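NS3-like protein (Alongshan virus, PDB 6M40) probably hydrolyses ATP and other ribonucleoside triphosphates to drive RNA unwinding, this chain being the RNA helicase domain of a longer viral protein. Local coordinates at residues Q181-Y186 and Q217-T222; G191-A196 and D261-F266; M43-R48 and D110-L115; V49-P54 and V88-H93. All coordinates share one frame; numbering follows the deposited sequence.

Contact 1: residues Q181-Y186 and Q217-T222; sequences QAVRKY and QTTPYT
A helix-against-loop contact on the second RecA-like domain sets Val183, Arg184 and Tyr186 of helix 179-189 against Thr218, Thr219 and Tyr221, in the loop between helix 208-216 and strand 222-226. Arg184 reaches across to Thr218: its CG is anti to the carbonyl carbon (chi1 -76°) and the chain runs extended to NE, crossing the Thr218 side chain at about a right angle. Thr218 lies over one face of the guanidinium, with the methyl CG2 about 3.0 Å above the guanidinium plane and offset toward its rim. The hydroxyl covers the same group, Arg184 NH2 to Thr218 OG1 being 3.0 Å, but the angle is too poor for a hydrogen bond. Thr218 OG1 is instead hydrogen-bonded to His214 O, and Thr219 OG1 likewise to Ile215 O, both in the helix just left behind. With its hydroxyl so engaged, Thr219 presents its methyl to helix 179-189: CG2 is 3.7 Å from Val183 O and 4.3 Å from Val183 CG1. Threonine suits both places, since one branch bonds back to the end of helix 208-216 and the other packs on helix 179-189. Tyr221 brings its OH to the edge of the Tyr186 ring, in the ring plane, at 3.7 Å from Tyr186 CD1. Val183 also packs on Phe266, and Tyr186 on Ala264, of strand 264-276. The contact therefore depends on van der Waals fit and on a flat cation lying against a small side chain; any attraction between Thr218 OG1 and the guanidinium is probably only electrostatic.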
loop_
_atom_site.group_PDB
_atom_site.type_symbol
_atom_site.label_atom_id
_atom_site.label_comp_id
_atom_site.label_asym_id
_atom_site.label_seq_id
_atom_site.Cartn_x
_atom_site.Cartn_y
_atom_site.Cartn_z
ATOM N N GLN A 181 26.171 9.146 5.632
ATOM C CA GLN A 181 27.398 9.679 5.051
ATOM C C GLN A 181 27.277 9.848 3.542
ATOM O O GLN A 181 27.928 10.725 2.965
ATOM C CB GLN A 181 28.574 8.765 5.395
ATOM C CG GLN A 181 28.766 8.553 6.885
ATOM C CD GLN A 181 29.767 7.463 7.196
ATOM O OE1 GLN A 181 30.199 6.733 6.309
ATOM N NE2 GLN A 181 30.139 7.346 8.463
ATOM N N ALA A 182 26.475 9.009 2.884
ATOM C CA ALA A 182 26.190 9.228 1.471
ATOM C C ALA A 182 25.328 10.467 1.274
ATOM O O ALA A 182 25.390 11.105 0.215
ATOM C CB ALA A 182 25.508 8.001 0.868
ATOM N N VAL A 183 24.519 10.815 2.277
ATOM C CA VAL A 183 23.788 12.075 2.254
ATOM C C VAL A 183 24.687 13.249 2.621
ATOM O O VAL A 183 24.347 14.400 2.324
ATOM C CB VAL A 183 22.571 11.995 3.190
ATOM C CG1 VAL A 183 22.049 13.385 3.510
ATOM C CG2 VAL A 183 21.480 11.139 2.563
ATOM N N ARG A 184 25.814 13.000 3.288
ATOM C CA ARG A 184 26.795 14.060 3.477
ATOM C C ARG A 184 27.571 14.305 2.191
ATOM O O ARG A 184 27.708 15.450 1.746
ATOM C CB ARG A 184 27.745 13.712 4.622
ATOM C CG ARG A 184 27.120 13.911 5.991
ATOM C CD ARG A 184 28.040 13.475 7.119
ATOM N NE ARG A 184 27.270 13.079 8.295
ATOM C CZ ARG A 184 27.794 12.820 9.487
ATOM N NH1 ARG A 184 29.095 12.928 9.681
ATOM N NH2 ARG A 184 27.006 12.461 10.488
ATOM N N LYS A 185 28.078 13.234 1.577
ATOM C CA LYS A 185 28.708 13.352 0.268
ATOM C C LYS A 185 27.833 14.167 -0.679
ATOM O O LYS A 185 28.311 15.100 -1.337
ATOM C CB LYS A 185 28.975 11.956 -0.301
ATOM C CG LYS A 185 30.423 11.688 -0.669
ATOM C CD LYS A 185 30.555 10.416 -1.501
ATOM C CE LYS A 185 31.290 9.307 -0.758
ATOM N NZ LYS A 185 31.912 8.322 -1.692
ATOM N N TYR A 186 26.539 13.835 -0.741
ATOM C CA TYR A 186 25.608 14.548 -1.613
ATOM C C TYR A 186 25.462 16.011 -1.194
ATOM O O TYR A 186 25.427 16.905 -2.046
ATOM C CB TYR A 186 24.248 13.830 -1.600
ATOM C CG TYR A 186 23.241 14.265 -2.653
ATOM C CD1 TYR A 186 22.432 15.373 -2.450
ATOM C CD2 TYR A 186 23.074 13.544 -3.834
ATOM C CE1 TYR A 186 21.501 15.773 -3.401
ATOM C CE2 TYR A 186 22.143 13.941 -4.795
ATOM C CZ TYR A 186 21.361 15.053 -4.568
ATOM O OH TYR A 186 20.434 15.458 -5.503
ATOM N N GLN A 217 22.565 17.629 12.217
ATOM C CA GLN A 217 23.796 18.122 12.812
ATOM C C GLN A 217 24.998 18.012 11.882
ATOM O O GLN A 217 26.124 18.230 12.328
ATOM C CB GLN A 217 24.082 17.369 14.119
ATOM C CG GLN A 217 24.635 15.959 13.945
ATOM C CD GLN A 217 24.622 15.156 15.238
ATOM O OE1 GLN A 217 24.073 15.592 16.246
ATOM N NE2 GLN A 217 25.228 13.974 15.208
ATOM N N THR A 218 24.792 17.683 10.608
ATOM C CA THR A 218 25.911 17.640 9.681
ATOM C C THR A 218 25.628 18.470 8.434
ATOM O O THR A 218 26.368 19.408 8.137
ATOM C CB THR A 218 26.239 16.201 9.294
ATOM O OG1 THR A 218 26.153 15.361 10.452
ATOM C CG2 THR A 218 27.643 16.133 8.731
ATOM N N THR A 219 24.586 18.122 7.694
ATOM C CA THR A 219 24.251 18.874 6.499
ATOM C C THR A 219 23.468 20.133 6.855
ATOM O O THR A 219 22.867 20.222 7.928
ATOM C CB THR A 219 23.430 18.014 5.548
ATOM O OG1 THR A 219 22.157 17.725 6.141
ATOM C CG2 THR A 219 24.153 16.708 5.239
ATOM N N PRO A 220 23.462 21.128 5.964
ATOM C CA PRO A 220 22.634 22.323 6.179
ATOM C C PRO A 220 21.161 22.112 5.868
ATOM O O PRO A 220 20.380 23.062 5.981
ATOM C CB PRO A 220 23.254 23.340 5.211
ATOM C CG PRO A 220 23.788 22.500 4.086
ATOM C CD PRO A 220 24.265 21.221 4.731
ATOM N N TYR A 221 20.774 20.902 5.467
ATOM C CA TYR A 221 19.385 20.601 5.158
ATOM C C TYR A 221 18.544 20.622 6.431
ATOM O O TYR A 221 19.016 20.275 7.515
ATOM C CB TYR A 221 19.259 19.220 4.506
ATOM C CG TYR A 221 19.924 19.036 3.152
ATOM C CD1 TYR A 221 20.935 19.884 2.709
ATOM C CD2 TYR A 221 19.528 18.002 2.314
ATOM C CE1 TYR A 221 21.527 19.704 1.475
ATOM C CE2 TYR A 221 20.114 17.811 1.076
ATOM C CZ TYR A 221 21.115 18.664 0.662
ATOM O OH TYR A 221 21.708 18.485 -0.565
ATOM N N THR A 222 17.279 21.011 6.294
ATOM C CA THR A 222 16.314 20.911 7.384
ATOM C C THR A 222 15.519 19.621 7.222
ATOM O O THR A 222 14.997 19.342 6.137
ATOM C CB THR A 222 15.357 22.104 7.417
ATOM O OG1 THR A 222 14.065 21.714 6.928
ATOM C CG2 THR A 222 15.889 23.265 6.588
#

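Contact 2: residues G191-A196 and D261-F266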
loop_
_atom_site.group_PDB
_atom_site.type_symbol
_atom_site.label_atom_id
_atom_site.label_comp_id
_atom_site.label_asym_id
_atom_site.label_seq_id
_atom_site.Cartn_x
_atom_site.Cartn_y
_atom_site.Cartn_z
ATOM N N GLY A 191 24.950 21.201 -4.265
ATOM C CA GLY A 191 24.348 22.199 -3.420
ATOM C C GLY A 191 22.979 21.725 -2.967
ATOM O O GLY A 191 22.534 20.620 -3.313
ATOM N N PRO A 192 22.281 22.564 -2.202
ATOM C CA PRO A 192 20.988 22.133 -1.647
ATOM C C PRO A 192 20.070 21.598 -2.735
ATOM O O PRO A 192 19.957 22.170 -3.823
ATOM C CB PRO A 192 20.428 23.412 -1.015
ATOM C CG PRO A 192 21.113 24.528 -1.750
ATOM C CD PRO A 192 22.497 24.006 -1.999
ATOM N N ALA A 193 19.422 20.479 -2.437
ATOM C CA ALA A 193 18.339 19.949 -3.249
ATOM C C ALA A 193 17.195 19.547 -2.326
ATOM O O ALA A 193 17.299 19.619 -1.095
ATOM C CB ALA A 193 18.803 18.758 -4.098
ATOM N N ARG A 194 16.087 19.142 -2.933
ATOM C CA ARG A 194 15.024 18.448 -2.223
ATOM C C ARG A 194 15.355 16.959 -2.217
ATOM O O ARG A 194 15.479 16.346 -3.282
ATOM C CB ARG A 194 13.680 18.697 -2.891
ATOM C CG ARG A 194 12.972 19.999 -2.525
ATOM C CD ARG A 194 11.532 19.892 -3.014
ATOM N NE ARG A 194 10.645 20.954 -2.559
ATOM C CZ ARG A 194 9.396 21.104 -2.994
ATOM N NH1 ARG A 194 8.904 20.265 -3.895
ATOM N NH2 ARG A 194 8.642 22.091 -2.533
ATOM N N VAL A 195 15.507 16.382 -1.026
ATOM C CA VAL A 195 15.955 15.004 -0.881
ATOM C C VAL A 195 15.020 14.266 0.075
ATOM O O VAL A 195 14.320 14.870 0.890
ATOM C CB VAL A 195 17.429 14.943 -0.396
ATOM C CG1 VAL A 195 17.566 14.083 0.852
ATOM C CG2 VAL A 195 18.323 14.436 -1.504
ATOM N N ALA A 196 15.015 12.933 -0.031
ATOM C CA ALA A 196 14.191 12.092 0.830
ATOM C C ALA A 196 14.890 10.782 1.166
ATOM O O ALA A 196 15.520 10.156 0.306
ATOM C CB ALA A 196 12.839 11.771 0.185
ATOM N N ASP A 261 7.596 15.744 -4.244
ATOM C CA ASP A 261 8.363 16.165 -5.416
ATOM C C ASP A 261 9.769 16.614 -5.022
ATOM O O ASP A 261 9.921 17.510 -4.190
ATOM C CB ASP A 261 7.643 17.298 -6.144
ATOM C CG ASP A 261 8.580 18.124 -6.997
ATOM O OD1 ASP A 261 9.146 17.571 -7.961
ATOM O OD2 ASP A 261 8.752 19.325 -6.703
ATOM N N LEU A 262 10.793 16.023 -5.637
ATOM C CA LEU A 262 12.159 16.214 -5.155
ATOM C C LEU A 262 13.170 15.710 -6.182
ATOM O O LEU A 262 12.811 15.169 -7.233
ATOM C CB LEU A 262 12.355 15.501 -3.821
ATOM C CG LEU A 262 11.622 14.164 -3.718
ATOM C CD1 LEU A 262 11.893 13.261 -4.916
ATOM C CD2 LEU A 262 12.008 13.446 -2.432
ATOM N N ASP A 263 14.455 15.873 -5.843
ATOM C CA ASP A 263 15.550 15.652 -6.774
ATOM C C ASP A 263 16.339 14.366 -6.530
ATOM O O ASP A 263 17.050 13.926 -7.438
ATOM C CB ASP A 263 16.533 16.842 -6.735
ATOM C CG ASP A 263 15.864 18.189 -7.009
ATOM O OD1 ASP A 263 15.050 18.294 -7.951
ATOM O OD2 ASP A 263 16.170 19.160 -6.284
ATOM N N ALA A 264 16.249 13.756 -5.345
ATOM C CA ALA A 264 16.978 12.515 -5.089
ATOM C C ALA A 264 16.310 11.719 -3.975
ATOM O O ALA A 264 15.561 12.261 -3.159
ATOM C CB ALA A 264 18.445 12.788 -4.723
ATOM N N VAL A 265 16.635 10.425 -3.930
ATOM C CA VAL A 265 16.072 9.478 -2.968
ATOM C C VAL A 265 17.187 8.588 -2.434
ATOM O O VAL A 265 17.952 8.013 -3.214
ATOM C CB VAL A 265 14.968 8.612 -3.609
ATOM C CG1 VAL A 265 14.758 7.329 -2.816
ATOM C CG2 VAL A 265 13.667 9.385 -3.731
ATOM N N PHE A 266 17.270 8.454 -1.112
ATOM C CA PHE A 266 18.217 7.547 -0.469
ATOM C C PHE A 266 17.452 6.389 0.159
ATOM O O PHE A 266 16.583 6.603 1.012
ATOM C CB PHE A 266 19.049 8.282 0.581
ATOM C CG PHE A 266 20.023 9.247 -0.009
ATOM C CD1 PHE A 266 19.623 10.523 -0.359
ATOM C CD2 PHE A 266 21.335 8.871 -0.241
ATOM C CE1 PHE A 266 20.517 11.415 -0.916
ATOM C CE2 PHE A 266 22.231 9.757 -0.794
ATOM C CZ PHE A 266 21.821 11.032 -1.132
#
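Two neighbouring parallel strands of the second RecA-like domain, 194-198 and 264-276, begin side by side here, Val195 pairing with Ala264 and Ala196 with Val265. Their short axes are inclined by 24°. Ala196 is gripped through both backbone groups: its N donates to Ala264 O (3.2 Å), and its O accepts from Phe266 N (2.8 Å). At the strand entrance Arg194 O takes Asp263 N at 2.8 Å and, more weakly, Ala264 N, so one carbonyl serves two successive amides where the loop turns into the strand. Asp263 OD2 returns a weak bond to Arg194 N, while its OD1 forms a salt bridge with Arg304. Val195, Ala264 and Phe266 gather on the side covered by helix 179-189; the branched Val195 puts CG2 at the edge of the Phe266 ring, 3.8 Å from Phe266 CE1. Ala196 CB meets Leu262 CD2 on the opposite face, the one that also carries Val265. At the start of the strand, the extended Arg194 side chain crosses Asp261 at about a right angle, the guanidinium and carboxylate planes 70° apart. A single nitrogen, Arg194 NH1, bonds Asp261 O at 3.0 Å and makes a salt bridge to Asp261 OD2, also at 3.0 Å, although Asp261 is poorly ordered.

Contact 3: residues M43-R48 and D110-L115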
loop_
_atom_site.group_PDB
_atom_site.type_symbol
_atom_site.label_atom_id
_atom_site.label_comp_id
_atom_site.label_asym_id
_atom_site.label_seq_id
_atom_site.Cartn_x
_atom_site.Cartn_y
_atom_site.Cartn_z
HETATM N N MSE A 43 -17.467 2.487 -20.929
HETATM C CA MSE A 43 -18.862 2.918 -21.017
HETATM C C MSE A 43 -19.508 2.347 -22.280
HETATM O O MSE A 43 -20.652 2.659 -22.612
HETATM C CB MSE A 43 -18.953 4.446 -20.989
HETATM C CG MSE A 43 -18.547 5.043 -19.643
HETATM SE SE MSE A 43 -19.580 4.373 -18.121
HETATM C CE MSE A 43 -21.279 5.256 -18.474
ATOM N N THR A 44 -18.751 1.492 -22.968
ATOM C CA THR A 44 -19.290 0.766 -24.112
ATOM C C THR A 44 -20.453 -0.127 -23.696
ATOM O O THR A 44 -21.535 -0.071 -24.288
ATOM C CB THR A 44 -18.187 -0.079 -24.753
ATOM O OG1 THR A 44 -17.216 0.770 -25.377
ATOM C CG2 THR A 44 -18.769 -1.039 -25.790
ATOM N N TRP A 45 -20.241 -0.956 -22.667
ATOM C CA TRP A 45 -21.160 -2.024 -22.300
ATOM C C TRP A 45 -21.695 -1.936 -20.878
ATOM O O TRP A 45 -22.674 -2.620 -20.572
ATOM C CB TRP A 45 -20.478 -3.399 -22.466
ATOM C CG TRP A 45 -19.058 -3.435 -21.933
ATOM C CD1 TRP A 45 -18.659 -3.207 -20.648
ATOM C CD2 TRP A 45 -17.861 -3.714 -22.678
ATOM N NE1 TRP A 45 -17.292 -3.318 -20.547
ATOM C CE2 TRP A 45 -16.779 -3.631 -21.777
ATOM C CE3 TRP A 45 -17.601 -4.025 -24.016
ATOM C CZ2 TRP A 45 -15.460 -3.846 -22.171
ATOM C CZ3 TRP A 45 -16.284 -4.239 -24.406
ATOM C CH2 TRP A 45 -15.232 -4.148 -23.486
ATOM N N SER A 46 -21.088 -1.140 -20.004
ATOM C CA SER A 46 -21.499 -1.062 -18.612
ATOM C C SER A 46 -21.991 0.345 -18.286
ATOM O O SER A 46 -21.739 1.302 -19.023
ATOM C CB SER A 46 -20.349 -1.459 -17.673
ATOM O OG SER A 46 -19.438 -0.388 -17.493
ATOM N N ASN A 47 -22.699 0.458 -17.157
ATOM C CA ASN A 47 -23.425 1.673 -16.802
ATOM C C ASN A 47 -22.728 2.535 -15.758
ATOM O O ASN A 47 -22.971 3.743 -15.715
ATOM C CB ASN A 47 -24.818 1.328 -16.260
ATOM C CG ASN A 47 -25.649 0.529 -17.238
ATOM O OD1 ASN A 47 -25.486 0.641 -18.453
ATOM N ND2 ASN A 47 -26.558 -0.285 -16.707
ATOM N N ARG A 48 -21.919 1.947 -14.881
ATOM C CA ARG A 48 -21.094 2.703 -13.951
ATOM C C ARG A 48 -19.678 2.140 -13.978
ATOM O O ARG A 48 -19.475 0.960 -14.275
ATOM C CB ARG A 48 -21.618 2.640 -12.508
ATOM C CG ARG A 48 -23.041 3.109 -12.319
ATOM C CD ARG A 48 -23.315 3.418 -10.850
ATOM N NE ARG A 48 -24.603 4.079 -10.663
ATOM C CZ ARG A 48 -25.015 4.613 -9.519
ATOM N NH1 ARG A 48 -24.246 4.573 -8.442
ATOM N NH2 ARG A 48 -26.203 5.193 -9.455
ATOM N N ASP A 110 -23.238 -4.800 -14.314
ATOM C CA ASP A 110 -23.076 -3.640 -15.182
ATOM C C ASP A 110 -22.118 -2.624 -14.578
ATOM O O ASP A 110 -22.212 -1.429 -14.863
ATOM C CB ASP A 110 -24.431 -2.983 -15.462
ATOM C CG ASP A 110 -25.108 -2.447 -14.200
ATOM O OD1 ASP A 110 -24.905 -3.010 -13.106
ATOM O OD2 ASP A 110 -25.858 -1.456 -14.305
ATOM N N VAL A 111 -21.191 -3.081 -13.741
ATOM C CA VAL A 111 -20.235 -2.206 -13.072
ATOM C C VAL A 111 -18.834 -2.687 -13.411
ATOM O O VAL A 111 -18.446 -3.807 -13.046
ATOM C CB VAL A 111 -20.435 -2.174 -11.549
ATOM C CG1 VAL A 111 -19.464 -1.188 -10.927
ATOM C CG2 VAL A 111 -21.865 -1.812 -11.199
ATOM N N SER A 112 -18.067 -1.828 -14.074
ATOM C CA SER A 112 -16.668 -2.085 -14.383
ATOM C C SER A 112 -15.788 -1.294 -13.420
ATOM O O SER A 112 -16.193 -0.262 -12.877
ATOM C CB SER A 112 -16.357 -1.720 -15.836
ATOM O OG SER A 112 -16.930 -2.671 -16.708
ATOM N N TYR A 113 -14.585 -1.810 -13.185
ATOM C CA TYR A 113 -13.681 -1.266 -12.181
ATOM C C TYR A 113 -12.360 -0.901 -12.852
ATOM O O TYR A 113 -11.996 -1.471 -13.883
ATOM C CB TYR A 113 -13.513 -2.276 -11.018
ATOM C CG TYR A 113 -14.860 -2.743 -10.451
ATOM C CD1 TYR A 113 -15.587 -3.764 -11.070
ATOM C CD2 TYR A 113 -15.417 -2.151 -9.315
ATOM C CE1 TYR A 113 -16.819 -4.185 -10.576
ATOM C CE2 TYR A 113 -16.661 -2.572 -8.811
ATOM C CZ TYR A 113 -17.346 -3.589 -9.449
ATOM O OH TYR A 113 -18.563 -4.018 -8.968
ATOM N N VAL A 114 -11.684 0.113 -12.311
ATOM C CA VAL A 114 -10.321 0.470 -12.703
ATOM C C VAL A 114 -9.526 0.630 -11.416
ATOM O O VAL A 114 -9.820 1.525 -10.614
ATOM C CB VAL A 114 -10.255 1.771 -13.532
ATOM C CG1 VAL A 114 -8.826 2.279 -13.593
ATOM C CG2 VAL A 114 -10.801 1.563 -14.945
ATOM N N LEU A 115 -8.525 -0.218 -11.217
ATOM C CA LEU A 115 -7.741 -0.220 -9.992
ATOM C C LEU A 115 -6.306 0.182 -10.287
ATOM O O LEU A 115 -5.683 -0.350 -11.208
ATOM C CB LEU A 115 -7.765 -1.597 -9.334
ATOM C CG LEU A 115 -9.016 -2.013 -8.558
ATOM C CD1 LEU A 115 -10.253 -2.065 -9.423
ATOM C CD2 LEU A 115 -8.730 -3.368 -7.933
#
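Asn47 holds its CG anti to the carbonyl carbon, beside the backbone N (chi1 -58°), whereas Asp110 keeps its CG between backbone N and carbonyl carbon (chi1 62°), and the two side chains meet at about a right angle. Asn47 ND2 donates to Asp110 OD2 at 2.8 Å, using the anti lone pair of that oxygen; amide and carboxylate planes stand 85° apart. An amide suits this place because it can donate an N-H hydrogen bond to the carboxylate without bringing a charge. Asp110 O also receives Asn47 N at 3.0 Å and, weakly, Arg48 N, which binds the loop to the strand start through one carbonyl. From there the backbones pair in parallel, Ser112 N donating to Arg48 O (3.1 Å). This is the entry of strands 48-53 and 111-116 into the parallel sheet of the first RecA-like domain; strand 111-116 leads into the DExH-type motif II of such helicases. Ser46 OG and Ser112 OG also approach each other, in a weak bond of 3.5 Å, while their stronger partners are Leu42 O and Ala144 N respectively. Ser112 OG also sits in the plane of the Trp45 indole, at its edge, 3.9 Å from Trp45 NE1.

Contact 4: residues V49-P54 and V88-H93; sequences VYVAGP and VVVTTH
His93, Val51 and Val89 bury the most surface where strand 49-53 runs parallel to strand 88-92, its neighbour in the parallel sheet of the first RecA-like domain, the flavivirus DEAD domain. Val51 is bonded through both its backbone groups: Val51 N donates to Val89 O at 2.6 Å, and Val51 O accepts from Thr91 N at 2.7 Å. Its side chain lies alongside that of Val90, pointing the same way, with Val51 CB 3.5 Å from Val90 CG1. Val89 projects from the opposite side of the sheet and lies beside Tyr50, its CB 3.6 Å from Tyr50 CD2; a beta-branched residue offers a broad apolar flank to the ring here, while Tyr50 OH reaches on to Tyr99 OH. His93, the first residue of the next helix, lays its ring against the end of the other strand. Gly53 C sits 3.8 Å above the ring plane, over the centre, and Gly53 CA makes a CH-pi contact with the same face. Glycine brings bare backbone to the ring, and Pro54 continues the cover with its N above the rim. His93 N also bonds Gly53 O at 3.1 Å. Thr92 caps helix 93-102 through Thr95 N. Strand 111-116 flanks strand 48-53 on its other edge; helix 56-64 covers Val51 and Val90, and Leu96 of helix 93-102 covers Tyr50, Ala52 and Thr91.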
loop_
_atom_site.group_PDB
_atom_site.type_symbol
_atom_site.label_atom_id
_atom_site.label_comp_id
_atom_site.label_asym_id
_atom_site.label_seq_id
_atom_site.Cartn_x
_atom_site.Cartn_y
_atom_site.Cartn_z
ATOM N N VAL A 49 -18.701 2.981 -13.650
ATOM C CA VAL A 49 -17.317 2.537 -13.530
ATOM C C VAL A 49 -16.712 3.133 -12.269
ATOM O O VAL A 49 -16.722 4.355 -12.082
ATOM C CB VAL A 49 -16.458 2.916 -14.751
ATOM C CG1 VAL A 49 -14.984 2.712 -14.423
ATOM C CG2 VAL A 49 -16.861 2.094 -15.956
ATOM N N TYR A 50 -16.162 2.273 -11.424
ATOM C CA TYR A 50 -15.562 2.681 -10.163
ATOM C C TYR A 50 -14.056 2.756 -10.327
ATOM O O TYR A 50 -13.451 1.863 -10.923
ATOM C CB TYR A 50 -15.946 1.706 -9.050
ATOM C CG TYR A 50 -17.365 1.908 -8.571
ATOM C CD1 TYR A 50 -18.449 1.371 -9.262
ATOM C CD2 TYR A 50 -17.622 2.648 -7.429
ATOM C CE1 TYR A 50 -19.751 1.569 -8.816
ATOM C CE2 TYR A 50 -18.919 2.849 -6.980
ATOM C CZ TYR A 50 -19.973 2.309 -7.675
ATOM O OH TYR A 50 -21.248 2.523 -7.213
ATOM N N VAL A 51 -13.462 3.836 -9.837
ATOM C CA VAL A 51 -12.025 4.056 -9.938
ATOM C C VAL A 51 -11.472 4.160 -8.528
ATOM O O VAL A 51 -12.001 4.915 -7.706
ATOM C CB VAL A 51 -11.701 5.321 -10.756
ATOM C CG1 VAL A 51 -10.190 5.473 -10.900
ATOM C CG2 VAL A 51 -12.370 5.263 -12.128
ATOM N N ALA A 52 -10.409 3.412 -8.247
ATOM C CA ALA A 52 -9.898 3.349 -6.888
ATOM C C ALA A 52 -8.377 3.305 -6.886
ATOM O O ALA A 52 -7.744 2.703 -7.761
ATOM C CB ALA A 52 -10.441 2.141 -6.122
ATOM N N GLY A 53 -7.807 3.941 -5.875
ATOM C CA GLY A 53 -6.383 3.952 -5.671
ATOM C C GLY A 53 -6.049 3.902 -4.199
ATOM O O GLY A 53 -6.856 4.258 -3.338
ATOM N N PRO A 54 -4.842 3.494 -3.891
ATOM C CA PRO A 54 -4.507 3.163 -2.502
ATOM C C PRO A 54 -4.796 4.285 -1.517
ATOM O O PRO A 54 -5.693 4.154 -0.679
ATOM C CB PRO A 54 -3.010 2.839 -2.579
ATOM C CG PRO A 54 -2.520 3.560 -3.815
ATOM C CD PRO A 54 -3.659 3.524 -4.775
ATOM N N VAL A 88 -19.601 7.601 -12.676
ATOM C CA VAL A 88 -18.192 7.238 -12.550
ATOM C C VAL A 88 -17.762 7.693 -11.162
ATOM O O VAL A 88 -17.708 8.897 -10.895
ATOM C CB VAL A 88 -17.304 7.878 -13.630
ATOM C CG1 VAL A 88 -15.860 7.948 -13.148
ATOM C CG2 VAL A 88 -17.390 7.093 -14.932
ATOM N N VAL A 89 -17.449 6.744 -10.284
ATOM C CA VAL A 89 -17.043 7.044 -8.915
ATOM C C VAL A 89 -15.545 6.813 -8.791
ATOM O O VAL A 89 -15.021 5.811 -9.292
ATOM C CB VAL A 89 -17.821 6.180 -7.899
ATOM C CG1 VAL A 89 -17.471 6.587 -6.469
ATOM C CG2 VAL A 89 -19.312 6.285 -8.148
ATOM N N VAL A 90 -14.852 7.738 -8.141
ATOM C CA VAL A 90 -13.459 7.549 -7.776
ATOM C C VAL A 90 -13.375 7.564 -6.259
ATOM O O VAL A 90 -14.008 8.396 -5.599
ATOM C CB VAL A 90 -12.531 8.624 -8.385
ATOM C CG1 VAL A 90 -12.586 8.587 -9.897
ATOM C CG2 VAL A 90 -12.893 9.994 -7.860
ATOM N N THR A 91 -12.580 6.655 -5.714
ATOM C CA THR A 91 -12.414 6.539 -4.277
ATOM C C THR A 91 -11.088 5.824 -4.036
ATOM O O THR A 91 -10.244 5.762 -4.931
ATOM C CB THR A 91 -13.634 5.827 -3.667
ATOM O OG1 THR A 91 -13.360 5.443 -2.315
ATOM C CG2 THR A 91 -14.040 4.613 -4.488
ATOM N N THR A 92 -10.887 5.326 -2.825
ATOM C CA THR A 92 -9.698 4.554 -2.496
ATOM C C THR A 92 -10.030 3.066 -2.493
ATOM O O THR A 92 -11.198 2.666 -2.502
ATOM C CB THR A 92 -9.150 4.979 -1.134
ATOM O OG1 THR A 92 -9.987 4.446 -0.095
ATOM C CG2 THR A 92 -9.140 6.489 -1.034
ATOM N N HIS A 93 -8.981 2.239 -2.495
ATOM C CA HIS A 93 -9.172 0.799 -2.357
ATOM C C HIS A 93 -10.042 0.491 -1.150
ATOM O O HIS A 93 -11.113 -0.109 -1.267
ATOM C CB HIS A 93 -7.825 0.091 -2.218
ATOM C CG HIS A 93 -6.999 0.097 -3.469
ATOM N ND1 HIS A 93 -5.625 0.011 -3.449
ATOM C CD2 HIS A 93 -7.353 0.145 -4.776
ATOM C CE1 HIS A 93 -5.166 0.017 -4.687
ATOM N NE2 HIS A 93 -6.194 0.096 -5.512
#

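From the N terminus, contact 3 opens first, at 43-48, and closes at 110-115, after contact 4 has closed; contact 4, joining 49-54 to 88-93, falls wholly within that span. Both build the parallel sheet of the first RecA-like domain, with strand 48-53 between the other two, and they meet directly where Tyr50 pairs with Ser112 and Val114. Farther along, contacts 1 and 2 cross: 181-186 and 191-196 open in turn, then 217-222 and 261-266 close in the same order. Contact 1 ties helix 179-189 to the loop before strand 222-226, contact 2 pairs strands 194-198 and 264-276, and they touch where Tyr221 OH approaches Ala193. Contacts 2 and 4 have centres about 31 Å apart.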